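Local coordinates for flagellar regulatory protein C (Vibrio cholerae, PDB 4QHS) that probably hydrolyses ATP as a heptameric AAA+ ring to remodel sigma-54 RNA polymerase and switch on flagellar gene transcription, at residues L25-L30 / F181-P186; L30-A35 / H59-R64; L82-F87 / E139-R144; G111-D116 / V151-T156; I222-N227 / H252-H257. All coordinates share one frame; numbering follows the deposited sequence.

Overall arrangement
Contacts 1 to 4 lie in the sigma-54 interaction domain and contact 5 in the AAA+ lid domain. Helix 23-35 serves contacts 1 and 2, which share Leu30 and have centres about 12 Å apart. It packs on edge strand 182-184 and on the end of helix 51-61. Contact 4 pairs two strands of the five-stranded parallel sheet; it touches contact 2 through Arg64 and His59, and contact 3 through Leu86 and Leu115. Along the chain contacts 2, 3 and 4 are nested inside contact 1, with 3 and 4 interleaved, whereas contact 5 follows. Contacts 3 and 5 lie about 48 Å apart between centres, with the parallel-sheet core between the hairpin region and the lid.

Contact 1 of 5, residues L25-L30 / F181-P186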
# COMPACT_ATOMS: atom_id res chain seq x y z
N LEU A 25 -7.18 -54.16 6.47
CA LEU A 25 -8.41 -54.94 6.44
C LEU A 25 -9.40 -54.50 7.52
O LEU A 25 -10.61 -54.51 7.30
CB LEU A 25 -8.08 -56.43 6.58
CG LEU A 25 -7.47 -57.12 5.36
CD1 LEU A 25 -6.78 -58.40 5.80
CD2 LEU A 25 -8.56 -57.44 4.34
N LYS A 26 -8.88 -54.09 8.65
CA LYS A 26 -9.66 -53.53 9.72
C LYS A 26 -10.30 -52.22 9.29
O LYS A 26 -11.43 -51.96 9.60
CB LYS A 26 -8.75 -53.27 10.89
CG LYS A 26 -8.93 -54.19 12.05
CD LYS A 26 -8.00 -55.37 11.97
CE LYS A 26 -7.33 -55.61 13.29
NZ LYS A 26 -7.82 -54.66 14.30
N LEU A 27 -9.57 -51.42 8.56
CA LEU A 27 -10.09 -50.19 8.04
C LEU A 27 -11.26 -50.45 7.16
O LEU A 27 -12.27 -49.84 7.30
CB LEU A 27 -9.03 -49.51 7.21
CG LEU A 27 -8.36 -48.27 7.70
CD1 LEU A 27 -9.33 -47.40 8.39
CD2 LEU A 27 -7.29 -48.66 8.62
N LEU A 28 -11.09 -51.37 6.22
CA LEU A 28 -12.15 -51.68 5.26
C LEU A 28 -13.42 -52.19 5.95
O LEU A 28 -14.52 -51.88 5.50
CB LEU A 28 -11.67 -52.71 4.23
CG LEU A 28 -10.99 -52.15 2.97
CD1 LEU A 28 -11.50 -50.75 2.63
CD2 LEU A 28 -9.48 -52.15 3.10
N ALA A 29 -13.27 -52.98 7.01
CA ALA A 29 -14.43 -53.40 7.80
C ALA A 29 -15.13 -52.22 8.47
O ALA A 29 -16.35 -52.21 8.60
CB ALA A 29 -14.02 -54.41 8.84
N LEU A 30 -14.36 -51.22 8.90
CA LEU A 30 -14.98 -50.00 9.44
C LEU A 30 -15.71 -49.28 8.30
O LEU A 30 -16.86 -48.83 8.44
CB LEU A 30 -13.95 -49.08 10.08
CG LEU A 30 -13.76 -49.08 11.61
CD1 LEU A 30 -14.66 -50.06 12.27
CD2 LEU A 30 -12.32 -49.37 11.99
N PHE A 181 -17.04 -39.87 11.86
CA PHE A 181 -16.47 -41.17 11.59
C PHE A 181 -15.17 -41.13 10.80
O PHE A 181 -15.13 -41.43 9.64
CB PHE A 181 -17.50 -42.02 10.86
CG PHE A 181 -17.29 -43.48 11.01
CD1 PHE A 181 -17.72 -44.12 12.12
CD2 PHE A 181 -16.69 -44.20 10.02
CE1 PHE A 181 -17.53 -45.44 12.25
CE2 PHE A 181 -16.50 -45.53 10.16
CZ PHE A 181 -16.93 -46.15 11.28
N PRO A 182 -14.10 -40.78 11.46
CA PRO A 182 -12.83 -40.67 10.78
C PRO A 182 -12.14 -42.00 10.61
O PRO A 182 -12.20 -42.84 11.46
CB PRO A 182 -12.03 -39.80 11.72
CG PRO A 182 -12.71 -39.84 12.93
CD PRO A 182 -14.11 -39.96 12.66
N LEU A 183 -11.52 -42.16 9.47
CA LEU A 183 -10.75 -43.33 9.17
C LEU A 183 -9.36 -42.90 8.79
O LEU A 183 -9.16 -42.20 7.83
CB LEU A 183 -11.39 -44.11 8.05
CG LEU A 183 -12.81 -44.59 8.34
CD1 LEU A 183 -13.35 -45.27 7.19
CD2 LEU A 183 -12.75 -45.52 9.47
N THR A 184 -8.39 -43.34 9.55
CA THR A 184 -7.04 -42.96 9.31
C THR A 184 -6.29 -44.03 8.53
O THR A 184 -5.97 -45.07 9.02
CB THR A 184 -6.33 -42.61 10.60
OG1 THR A 184 -6.99 -41.53 11.23
CG2 THR A 184 -4.93 -42.21 10.31
N TRP A 185 -6.01 -43.72 7.28
CA TRP A 185 -5.36 -44.60 6.36
C TRP A 185 -3.86 -44.44 6.46
O TRP A 185 -3.29 -43.56 5.86
CB TRP A 185 -5.83 -44.20 4.98
CG TRP A 185 -5.60 -45.17 3.99
CD1 TRP A 185 -4.68 -45.12 3.03
CD2 TRP A 185 -6.30 -46.39 3.83
NE1 TRP A 185 -4.74 -46.24 2.26
CE2 TRP A 185 -5.73 -47.04 2.74
CE3 TRP A 185 -7.33 -47.00 4.51
CZ2 TRP A 185 -6.18 -48.26 2.30
CZ3 TRP A 185 -7.77 -48.21 4.08
CH2 TRP A 185 -7.20 -48.83 2.99
N PRO A 186 -3.20 -45.30 7.21
CA PRO A 186 -1.79 -45.14 7.55
C PRO A 186 -0.81 -45.10 6.39
O PRO A 186 -1.10 -45.46 5.28
CB PRO A 186 -1.53 -46.38 8.38
CG PRO A 186 -2.39 -47.40 7.77
CD PRO A 186 -3.55 -46.72 7.12
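Helix 25-30 runs nearly antiparallel to strand 182-184 (164° between directions), with axes 9.4 Å apart and Leu27 CA 7.0 Å from Leu183 CA. Leu27 points at the strand and touches Leu183, Thr184 O and Trp185. Its CG meets Trp185 CE3 at 3.6 Å in an oblique approach to the indole, while CD1 slides alongside Leu183 to lie 3.9 Å from its CB. Leu28 reaches the same indole from the edge, CD2 lying near the ring plane and 4.0 Å from CH2. Trp185 holds its CG opposite its own backbone nitrogen (chi1 -163°), which carries the six-membered ring against Leu27 and Leu28; Pro186 CD lies above one indole face, offset toward the rim. Leu30 CB rests 3.8 Å from Leu183 CD2, and Phe181 CE2 comes within 3.7 Å of Leu30 O. The strand is the edge of the parallel sheet and bonds to Leu44 and Met42. Trp185 NE1 donates a weak hydrogen bond to Ser49 O in the P-loop, and Leu30 and Phe181 also pack on Leu247 and Ile246 of a neighbouring subunit. With no hydrogen bond between helix and strand, their placement rests mainly on apolar packing, close to the P-loop and the subunit interface.

Contact 2 of 5, residues L30-A35 / H59-R64; sequences LADKVA and HNASPR
His59 O takes two donors from Ser62, which lies next to Ala35 (CA to CA 4.7 Å): OG at 2.9 Å from His59 O and N at 3.1 Å from the same oxygen, both from one face of the carbonyl. The serine oxygen sits between its own backbone nitrogen and carbonyl carbon (chi1 83°), turned back toward the end of helix 51-61. It also accepts from Arg64 N at 3.2 Å, N-H...O angle 150°, which makes an ST turn and fixes the hydroxyl from both directions. Against this turn lies the last turn of helix 23-35. Ala35 CB meets Ala61 CB at 3.7 Å, a contact of methyl on methyl, and Ala35 O lies 3.8 Å from Pro63 CD. Asp32 OD1 passes 4.2 Å from Ala61 CB, though its carboxylate bonds to Tyr57 OH. The Arg64 side chain forms a salt bridge with Asp38 and bonds to Gly111 O, while His59 ND1 bonds to Thr112 OG1 of the sheet. The two segments meet mainly through alanine methyls and backbone, with no hydrogen bond between them, whereas most of the polar bonding shapes the turn and ties it to Gly111 and Thr112.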
# COMPACT_ATOMS: atom_id res chain seq x y z
N LEU A 30 -14.36 -51.22 8.90
CA LEU A 30 -14.98 -50.00 9.44
C LEU A 30 -15.71 -49.28 8.30
O LEU A 30 -16.86 -48.83 8.44
CB LEU A 30 -13.95 -49.08 10.08
CG LEU A 30 -13.76 -49.08 11.61
CD1 LEU A 30 -14.66 -50.06 12.27
CD2 LEU A 30 -12.32 -49.37 11.99
N ALA A 31 -15.03 -49.18 7.18
CA ALA A 31 -15.60 -48.56 6.01
C ALA A 31 -16.94 -49.22 5.64
O ALA A 31 -17.94 -48.52 5.45
CB ALA A 31 -14.62 -48.62 4.85
N ASP A 32 -16.97 -50.55 5.60
CA ASP A 32 -18.21 -51.27 5.27
C ASP A 32 -19.35 -50.85 6.19
O ASP A 32 -20.50 -50.72 5.75
CB ASP A 32 -18.00 -52.79 5.37
CG ASP A 32 -17.24 -53.35 4.18
OD1 ASP A 32 -17.25 -52.72 3.10
OD2 ASP A 32 -16.64 -54.44 4.32
N LYS A 33 -19.03 -50.63 7.45
CA LYS A 33 -20.01 -50.14 8.38
C LYS A 33 -20.55 -48.77 8.02
O LYS A 33 -21.73 -48.63 7.92
CB LYS A 33 -19.49 -50.16 9.80
CG LYS A 33 -19.90 -51.35 10.58
CD LYS A 33 -19.13 -51.48 11.86
CE LYS A 33 -19.66 -52.58 12.73
NZ LYS A 33 -18.88 -52.69 13.94
N VAL A 34 -19.70 -47.76 7.85
CA VAL A 34 -20.22 -46.42 7.50
C VAL A 34 -20.97 -46.43 6.21
O VAL A 34 -21.98 -45.74 6.06
CB VAL A 34 -19.16 -45.30 7.29
CG1 VAL A 34 -19.37 -44.15 8.27
CG2 VAL A 34 -17.76 -45.84 7.22
N ALA A 35 -20.43 -47.18 5.25
CA ALA A 35 -20.92 -47.16 3.88
C ALA A 35 -22.42 -47.42 3.87
O ALA A 35 -23.15 -46.76 3.16
CB ALA A 35 -20.17 -48.16 3.02
N HIS A 59 -18.61 -45.68 -1.66
CA HIS A 59 -19.73 -45.41 -2.56
C HIS A 59 -20.38 -46.69 -3.04
O HIS A 59 -21.59 -46.85 -2.96
CB HIS A 59 -19.26 -44.60 -3.76
CG HIS A 59 -20.34 -44.25 -4.72
ND1 HIS A 59 -21.24 -43.23 -4.49
CD2 HIS A 59 -20.68 -44.79 -5.92
CE1 HIS A 59 -22.08 -43.15 -5.51
NE2 HIS A 59 -21.76 -44.08 -6.39
N ASN A 60 -19.56 -47.62 -3.52
CA ASN A 60 -20.05 -48.86 -4.09
C ASN A 60 -20.63 -49.80 -3.05
O ASN A 60 -21.42 -50.67 -3.39
CB ASN A 60 -18.94 -49.57 -4.87
CG ASN A 60 -18.41 -48.73 -6.03
OD1 ASN A 60 -19.17 -48.03 -6.70
ND2 ASN A 60 -17.10 -48.78 -6.25
N ALA A 61 -20.26 -49.61 -1.79
CA ALA A 61 -20.78 -50.49 -0.74
C ALA A 61 -22.06 -49.92 -0.14
O ALA A 61 -22.75 -50.56 0.64
CB ALA A 61 -19.74 -50.71 0.34
N SER A 62 -22.37 -48.68 -0.52
CA SER A 62 -23.49 -47.97 0.06
C SER A 62 -24.70 -48.11 -0.85
O SER A 62 -24.56 -48.44 -2.02
CB SER A 62 -23.12 -46.48 0.24
OG SER A 62 -23.32 -45.78 -0.96
N PRO A 63 -25.90 -47.86 -0.33
CA PRO A 63 -27.11 -47.93 -1.17
C PRO A 63 -27.12 -46.91 -2.33
O PRO A 63 -27.98 -46.99 -3.21
CB PRO A 63 -28.23 -47.63 -0.18
CG PRO A 63 -27.57 -46.84 0.91
CD PRO A 63 -26.23 -47.47 1.06
N ARG A 64 -26.18 -45.97 -2.33
CA ARG A 64 -26.14 -44.95 -3.38
C ARG A 64 -25.25 -45.35 -4.54
O ARG A 64 -24.97 -44.54 -5.42
CB ARG A 64 -25.65 -43.61 -2.78
CG ARG A 64 -26.29 -43.30 -1.45
CD ARG A 64 -25.70 -42.08 -0.81
NE ARG A 64 -26.21 -40.89 -1.45
CZ ARG A 64 -27.30 -40.24 -1.07
NH1 ARG A 64 -28.00 -40.67 -0.03
NH2 ARG A 64 -27.68 -39.17 -1.74

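Contact 3 of 5, residues L82-F87 / E139-R144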
# COMPACT_ATOMS: atom_id res chain seq x y z
N LEU A 82 -12.27 -22.72 -7.00
CA LEU A 82 -12.79 -23.79 -6.14
C LEU A 82 -14.23 -23.54 -5.72
O LEU A 82 -15.07 -24.41 -5.85
CB LEU A 82 -11.92 -23.94 -4.88
CG LEU A 82 -12.47 -24.87 -3.79
CD1 LEU A 82 -12.73 -26.29 -4.33
CD2 LEU A 82 -11.50 -24.94 -2.59
N GLU A 83 -14.49 -22.34 -5.20
CA GLU A 83 -15.82 -21.96 -4.76
C GLU A 83 -16.82 -21.98 -5.92
O GLU A 83 -17.94 -22.48 -5.78
CB GLU A 83 -15.79 -20.59 -4.10
CG GLU A 83 -17.13 -20.06 -3.68
CD GLU A 83 -17.00 -18.86 -2.76
OE1 GLU A 83 -16.12 -18.88 -1.86
OE2 GLU A 83 -17.76 -17.89 -2.92
N ALA A 84 -16.41 -21.48 -7.08
CA ALA A 84 -17.30 -21.49 -8.24
C ALA A 84 -17.60 -22.93 -8.69
O ALA A 84 -18.73 -23.25 -9.07
CB ALA A 84 -16.72 -20.70 -9.37
N THR A 85 -16.59 -23.78 -8.66
CA THR A 85 -16.77 -25.16 -9.09
C THR A 85 -17.69 -25.91 -8.13
O THR A 85 -18.60 -26.61 -8.55
CB THR A 85 -15.44 -25.88 -9.18
OG1 THR A 85 -14.79 -25.78 -7.91
CG2 THR A 85 -14.57 -25.22 -10.19
N LEU A 86 -17.47 -25.72 -6.84
CA LEU A 86 -18.30 -26.38 -5.82
C LEU A 86 -19.78 -25.99 -5.87
O LEU A 86 -20.66 -26.86 -5.87
CB LEU A 86 -17.74 -26.08 -4.42
CG LEU A 86 -16.85 -27.18 -3.85
CD1 LEU A 86 -16.29 -26.76 -2.49
CD2 LEU A 86 -17.60 -28.52 -3.75
N PHE A 87 -20.04 -24.69 -5.91
CA PHE A 87 -21.39 -24.16 -5.78
C PHE A 87 -22.04 -23.81 -7.11
O PHE A 87 -23.26 -23.69 -7.19
CB PHE A 87 -21.38 -22.93 -4.87
CG PHE A 87 -20.97 -23.25 -3.48
CD1 PHE A 87 -21.88 -23.79 -2.59
CD2 PHE A 87 -19.68 -23.05 -3.06
CE1 PHE A 87 -21.50 -24.11 -1.30
CE2 PHE A 87 -19.30 -23.36 -1.76
CZ PHE A 87 -20.21 -23.90 -0.89
N GLU A 139 -26.79 -23.00 -3.15
CA GLU A 139 -27.10 -21.85 -3.94
C GLU A 139 -25.95 -21.59 -4.83
O GLU A 139 -24.85 -21.70 -4.41
CB GLU A 139 -27.25 -20.65 -3.06
CG GLU A 139 -28.62 -20.22 -2.88
CD GLU A 139 -28.91 -19.92 -1.45
OE1 GLU A 139 -28.48 -20.70 -0.58
OE2 GLU A 139 -29.58 -18.90 -1.19
N ARG A 140 -26.21 -21.22 -6.05
CA ARG A 140 -25.14 -20.92 -6.97
C ARG A 140 -24.64 -19.53 -6.69
O ARG A 140 -25.37 -18.72 -6.19
CB ARG A 140 -25.65 -21.01 -8.40
CG ARG A 140 -25.71 -22.39 -8.97
CD ARG A 140 -26.40 -22.36 -10.27
NE ARG A 140 -26.60 -23.66 -10.84
CZ ARG A 140 -27.08 -23.86 -12.05
NH1 ARG A 140 -27.41 -22.85 -12.79
NH2 ARG A 140 -27.24 -25.07 -12.51
N LEU A 141 -23.39 -19.26 -7.05
CA LEU A 141 -22.85 -17.91 -6.91
C LEU A 141 -23.68 -16.94 -7.75
O LEU A 141 -24.01 -17.23 -8.91
CB LEU A 141 -21.38 -17.85 -7.34
CG LEU A 141 -20.31 -18.56 -6.51
CD1 LEU A 141 -18.92 -18.25 -7.08
CD2 LEU A 141 -20.36 -18.16 -5.06
N GLY A 142 -24.04 -15.81 -7.16
CA GLY A 142 -24.78 -14.78 -7.85
C GLY A 142 -26.23 -15.15 -8.06
O GLY A 142 -26.85 -14.73 -9.04
N SER A 143 -26.77 -15.97 -7.16
CA SER A 143 -28.18 -16.35 -7.21
C SER A 143 -28.74 -16.48 -5.80
O SER A 143 -27.99 -16.74 -4.86
CB SER A 143 -28.36 -17.68 -7.95
OG SER A 143 -29.60 -18.30 -7.61
N ARG A 144 -30.02 -16.31 -5.62
CA ARG A 144 -30.54 -16.58 -4.30
C ARG A 144 -31.55 -17.70 -4.32
O ARG A 144 -32.24 -17.91 -3.36
CB ARG A 144 -31.04 -15.31 -3.61
CG ARG A 144 -30.16 -14.07 -3.88
CD ARG A 144 -29.28 -13.62 -2.69
NE ARG A 144 -28.69 -12.28 -2.86
CZ ARG A 144 -27.59 -11.85 -2.25
NH1 ARG A 144 -26.91 -12.63 -1.42
NH2 ARG A 144 -27.15 -10.62 -2.46
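Leu141 forms the first shell with both methyls: CD1 lies 3.8 Å from Ala84 CA and 4.0 Å from Ala84 CB, and CD2 touches the Glu83 side chain, 3.4 Å from OE2. The leucine and glutamate side chains cross at about a right angle. Glu83 starts away from its backbone nitrogen (chi1 176°) and stays extended, which brings OE2 beside Leu141 CD2; Lys128 is a distant, weak ion partner. At the end of the helix, Arg140 CG lies 3.3 Å from Phe87 O, and Arg140 CA makes a CA-H...O contact with it at 3.4 Å, angle 153°. Phe87 CB stands 3.7 Å from Glu139 O, while the phenyl ring leads off to Leu125, Lys128 and Val132 of helix 123-135. In the next shell, a type II turn from Arg140 to Ser143 positions Leu141, with Gly142 taking the left-handed place. Leu141 is also backbone-bonded to Gly88 and Glu90. The turn lies in the connection between strands 137-139 and 146-148, consistent with the pre-sensor-1 insertion of sigma-54 activators. Ala84 also touches Phe94 of the GAFTGA loop. No conventional hydrogen bond joins the two segments; the hairpin tip meets the helix chiefly through Leu141 and one CA-H...O contact, while the Arg140 guanidinium is paired with Glu106 and Glu90 outside the segments.

Contact 4 of 5, residues G111-D116 / V151-T156; sequences GTILLD and VRVLAT
Backbone hydrogen bonds zip Thr112-Asp116 to Arg152-Thr156 in parallel register. Ile113 uses both polar atoms: N to Arg152 O at 2.8 Å, and O from Leu154 N at 2.8 Å. Arg152 N to Gly111 O, Leu115 N to Leu154 O and Thr156 N to Leu115 O complete the ladder. CA-H...O contacts add to it, as from Leu114 CA to Leu154 O (3.3 Å). These are inner strands of the five-stranded AAA+ sheet, and 112-116 has the Walker B pattern, apolar residues leading to Asp116 and then Glu117. Ile113, Leu115, Val153 and Ala155 make one face apolar; there Ile113 CG2 meets Val151 CG1 at 3.7 Å. The other mixes Leu114 and Leu154 with Thr112 and Arg152, and Thr112 CG2 lies 3.7 Å from Leu154 CG. Polar side chains gather at the ends. A water in the guanidinium plane of Arg152 links NH1 to Thr112 OG1, which also bonds to His59, and Arg152 NE bonds to Ala39 O. Thr156 OG1 donates to Asp116 OD1, although the modelled distance is doubtfully short; the same hydroxyl also hydrogen-bonds with Glu117 N.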
# COMPACT_ATOMS: atom_id res chain seq x y z
N GLY A 111 -26.35 -39.05 -5.29
CA GLY A 111 -25.15 -39.85 -5.16
C GLY A 111 -24.19 -39.46 -4.05
O GLY A 111 -24.59 -39.30 -2.89
N THR A 112 -22.91 -39.33 -4.40
CA THR A 112 -21.85 -39.07 -3.42
C THR A 112 -20.86 -38.04 -3.93
O THR A 112 -20.50 -38.05 -5.12
CB THR A 112 -21.07 -40.36 -3.07
OG1 THR A 112 -21.97 -41.29 -2.47
CG2 THR A 112 -19.95 -40.08 -2.10
N ILE A 113 -20.44 -37.14 -3.08
CA ILE A 113 -19.38 -36.22 -3.44
C ILE A 113 -18.18 -36.43 -2.55
O ILE A 113 -18.31 -36.65 -1.38
CB ILE A 113 -19.84 -34.76 -3.43
CG1 ILE A 113 -18.77 -33.86 -4.02
CG2 ILE A 113 -20.13 -34.31 -2.07
CD1 ILE A 113 -19.26 -32.53 -4.45
N LEU A 114 -17.01 -36.41 -3.15
CA LEU A 114 -15.77 -36.51 -2.45
C LEU A 114 -15.06 -35.18 -2.45
O LEU A 114 -14.74 -34.66 -3.47
CB LEU A 114 -14.88 -37.55 -3.08
CG LEU A 114 -13.41 -37.51 -2.70
CD1 LEU A 114 -13.23 -37.65 -1.25
CD2 LEU A 114 -12.71 -38.58 -3.39
N LEU A 115 -14.83 -34.64 -1.28
CA LEU A 115 -14.11 -33.41 -1.16
C LEU A 115 -12.71 -33.68 -0.70
O LEU A 115 -12.45 -33.76 0.46
CB LEU A 115 -14.80 -32.48 -0.21
CG LEU A 115 -16.26 -32.25 -0.47
CD1 LEU A 115 -16.82 -31.64 0.72
CD2 LEU A 115 -16.44 -31.35 -1.62
N ASP A 116 -11.81 -33.84 -1.65
CA ASP A 116 -10.46 -34.23 -1.41
C ASP A 116 -9.67 -33.05 -0.92
O ASP A 116 -9.78 -31.99 -1.45
CB ASP A 116 -9.86 -34.72 -2.70
CG ASP A 116 -9.15 -36.00 -2.56
OD1 ASP A 116 -8.63 -36.30 -1.50
OD2 ASP A 116 -9.08 -36.72 -3.55
N VAL A 151 -27.28 -35.67 -1.03
CA VAL A 151 -25.90 -35.99 -1.39
C VAL A 151 -25.09 -36.47 -0.17
O VAL A 151 -25.09 -35.83 0.88
CB VAL A 151 -25.19 -34.76 -2.02
CG1 VAL A 151 -23.71 -35.04 -2.29
CG2 VAL A 151 -25.89 -34.31 -3.31
N ARG A 152 -24.41 -37.60 -0.33
CA ARG A 152 -23.55 -38.15 0.70
C ARG A 152 -22.18 -37.52 0.57
O ARG A 152 -21.62 -37.44 -0.53
CB ARG A 152 -23.46 -39.68 0.56
CG ARG A 152 -23.12 -40.43 1.85
CD ARG A 152 -21.68 -40.90 1.91
NE ARG A 152 -21.39 -41.53 3.20
CZ ARG A 152 -21.52 -42.83 3.47
NH1 ARG A 152 -21.93 -43.67 2.52
NH2 ARG A 152 -21.23 -43.29 4.68
N VAL A 153 -21.64 -37.06 1.68
CA VAL A 153 -20.35 -36.39 1.66
C VAL A 153 -19.22 -37.26 2.19
O VAL A 153 -19.29 -37.82 3.29
CB VAL A 153 -20.40 -35.10 2.48
CG1 VAL A 153 -19.00 -34.55 2.64
CG2 VAL A 153 -21.30 -34.09 1.79
N LEU A 154 -18.18 -37.37 1.37
CA LEU A 154 -16.91 -37.93 1.78
C LEU A 154 -15.89 -36.81 1.70
O LEU A 154 -15.97 -35.97 0.80
CB LEU A 154 -16.50 -39.12 0.90
CG LEU A 154 -17.48 -40.26 0.62
CD1 LEU A 154 -16.82 -41.27 -0.28
CD2 LEU A 154 -17.95 -40.92 1.88
N ALA A 155 -14.96 -36.79 2.64
CA ALA A 155 -13.85 -35.83 2.62
C ALA A 155 -12.53 -36.50 2.96
O ALA A 155 -12.50 -37.56 3.57
CB ALA A 155 -14.11 -34.70 3.59
N THR A 156 -11.43 -35.85 2.57
CA THR A 156 -10.09 -36.23 3.00
C THR A 156 -9.27 -35.04 3.44
O THR A 156 -9.49 -33.91 3.00
CB THR A 156 -9.29 -36.93 1.88
OG1 THR A 156 -8.84 -35.95 0.94
CG2 THR A 156 -10.14 -37.99 1.16
O HOH W 1 -22.26 -43.34 -0.37

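Contact 5 of 5, residues I222-N227 / H252-H257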
# COMPACT_ATOMS: atom_id res chain seq x y z
N ILE A 222 11.50 -57.81 -4.30
CA ILE A 222 10.44 -57.65 -3.36
C ILE A 222 11.00 -57.19 -2.03
O ILE A 222 10.50 -56.30 -1.40
CB ILE A 222 9.73 -58.95 -3.15
CG1 ILE A 222 9.10 -59.40 -4.44
CG2 ILE A 222 8.69 -58.79 -2.12
CD1 ILE A 222 7.72 -58.99 -4.56
N THR A 223 12.06 -57.83 -1.63
CA THR A 223 12.63 -57.56 -0.35
C THR A 223 13.12 -56.13 -0.36
O THR A 223 12.99 -55.40 0.59
CB THR A 223 13.77 -58.56 -0.08
OG1 THR A 223 13.22 -59.85 0.12
CG2 THR A 223 14.54 -58.18 1.13
N LYS A 224 13.69 -55.75 -1.49
CA LYS A 224 14.20 -54.41 -1.68
C LYS A 224 13.07 -53.44 -1.59
O LYS A 224 13.18 -52.42 -0.96
CB LYS A 224 14.82 -54.32 -3.04
CG LYS A 224 15.44 -53.03 -3.35
CD LYS A 224 16.74 -53.29 -3.99
CE LYS A 224 17.04 -52.30 -5.04
NZ LYS A 224 17.96 -52.86 -6.02
N LEU A 225 11.97 -53.77 -2.22
CA LEU A 225 10.76 -52.96 -2.10
C LEU A 225 10.22 -52.93 -0.66
O LEU A 225 9.77 -51.88 -0.18
CB LEU A 225 9.66 -53.47 -3.05
CG LEU A 225 9.47 -52.98 -4.50
CD1 LEU A 225 9.94 -51.54 -4.74
CD2 LEU A 225 10.06 -53.91 -5.53
N LEU A 226 10.26 -54.05 0.04
CA LEU A 226 9.68 -54.11 1.37
C LEU A 226 10.47 -53.37 2.40
O LEU A 226 9.93 -52.96 3.37
CB LEU A 226 9.54 -55.54 1.81
CG LEU A 226 8.48 -56.34 1.09
CD1 LEU A 226 8.42 -57.70 1.65
CD2 LEU A 226 7.16 -55.70 1.23
N ASN A 227 11.75 -53.21 2.19
CA ASN A 227 12.60 -52.66 3.21
C ASN A 227 12.89 -51.19 3.01
O ASN A 227 13.85 -50.69 3.52
CB ASN A 227 13.93 -53.41 3.27
CG ASN A 227 13.87 -54.65 4.17
OD1 ASN A 227 14.06 -54.56 5.37
ND2 ASN A 227 13.62 -55.79 3.57
N HIS A 252 13.99 -56.97 -11.77
CA HIS A 252 15.15 -57.56 -11.10
C HIS A 252 15.79 -56.61 -10.09
O HIS A 252 15.73 -56.82 -8.87
CB HIS A 252 16.17 -57.97 -12.15
CG HIS A 252 16.90 -59.23 -11.81
ND1 HIS A 252 18.17 -59.24 -11.28
CD2 HIS A 252 16.53 -60.53 -11.92
CE1 HIS A 252 18.56 -60.49 -11.09
NE2 HIS A 252 17.58 -61.29 -11.46
N ILE A 253 16.45 -55.57 -10.61
CA ILE A 253 16.98 -54.48 -9.81
C ILE A 253 16.34 -53.19 -10.34
O ILE A 253 16.19 -52.99 -11.55
CB ILE A 253 18.54 -54.39 -9.87
CG1 ILE A 253 19.07 -53.75 -11.17
CG2 ILE A 253 19.15 -55.76 -9.70
CD1 ILE A 253 19.17 -52.15 -11.18
N GLN A 254 15.95 -52.33 -9.42
CA GLN A 254 15.26 -51.11 -9.77
C GLN A 254 15.57 -50.01 -8.73
O GLN A 254 16.03 -50.29 -7.63
CB GLN A 254 13.77 -51.38 -9.88
CG GLN A 254 13.02 -51.09 -8.60
CD GLN A 254 13.38 -52.03 -7.49
OE1 GLN A 254 13.85 -51.60 -6.43
NE2 GLN A 254 13.14 -53.32 -7.70
N SER A 255 15.32 -48.75 -9.09
CA SER A 255 16.06 -47.64 -8.51
C SER A 255 15.34 -46.83 -7.44
O SER A 255 14.14 -46.59 -7.52
CB SER A 255 16.51 -46.69 -9.62
OG SER A 255 17.26 -47.39 -10.61
N GLU A 256 16.10 -46.41 -6.44
CA GLU A 256 15.64 -45.36 -5.53
C GLU A 256 16.72 -44.55 -4.77
O GLU A 256 16.60 -44.41 -3.56
CB GLU A 256 14.68 -45.97 -4.52
CG GLU A 256 15.10 -47.33 -4.05
CD GLU A 256 13.93 -48.16 -3.60
OE1 GLU A 256 14.03 -48.76 -2.51
OE2 GLU A 256 12.92 -48.22 -4.35
N HIS A 257 17.73 -43.97 -5.43
CA HIS A 257 18.00 -44.03 -6.87
C HIS A 257 19.52 -44.14 -7.04
O HIS A 257 20.26 -43.28 -6.57
CB HIS A 257 17.45 -42.78 -7.59
CG HIS A 257 17.52 -42.85 -9.08
ND1 HIS A 257 18.68 -42.59 -9.79
CD2 HIS A 257 16.57 -43.13 -10.01
CE1 HIS A 257 18.44 -42.72 -11.08
NE2 HIS A 257 17.17 -43.05 -11.24
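Lys224 and Leu225 of helix 219-226 meet Gln254 and Glu256 in the segment that follows helix 233-247, inside the helical AAA+ lid domain. Van der Waals contact dominates. In the lysine, CG is turned to the far side from the backbone N (chi1 -177°); the chain then bends at its next two torsions and slides past Gln254 in the opposite direction. Its CE rests 3.4 Å from Gln254 O and 3.5 Å from Gln254 OE1. Leu225 crosses the glutamine at a slant, with CD2 3.8 Å from NE2. Leu225, Gln254 and Glu256 all pack on Val240 of helix 233-247.

Polar groups come close without bonding across the contact. Glu256 OE1 stands 4.1 Å from Lys224 O, and Lys224 NZ remains 6.7 Å from that carboxylate oxygen, so no salt bridge forms, although the opposite charges would probably attract weakly. Gln254 OE1 and Glu256 OE2 are both buried here with no modelled partner. Beyond the two segments, Glu256 also touches Tyr228 and Trp230.

No hydrogen bond crosses between the segments. At the C-terminal end of the helix, Asn227 N reaches Thr223 O at 3.0 Å, and Asn227 ND2 reaches the same oxygen at 3.1 Å, the two donors approaching from opposite faces of the carbonyl plane.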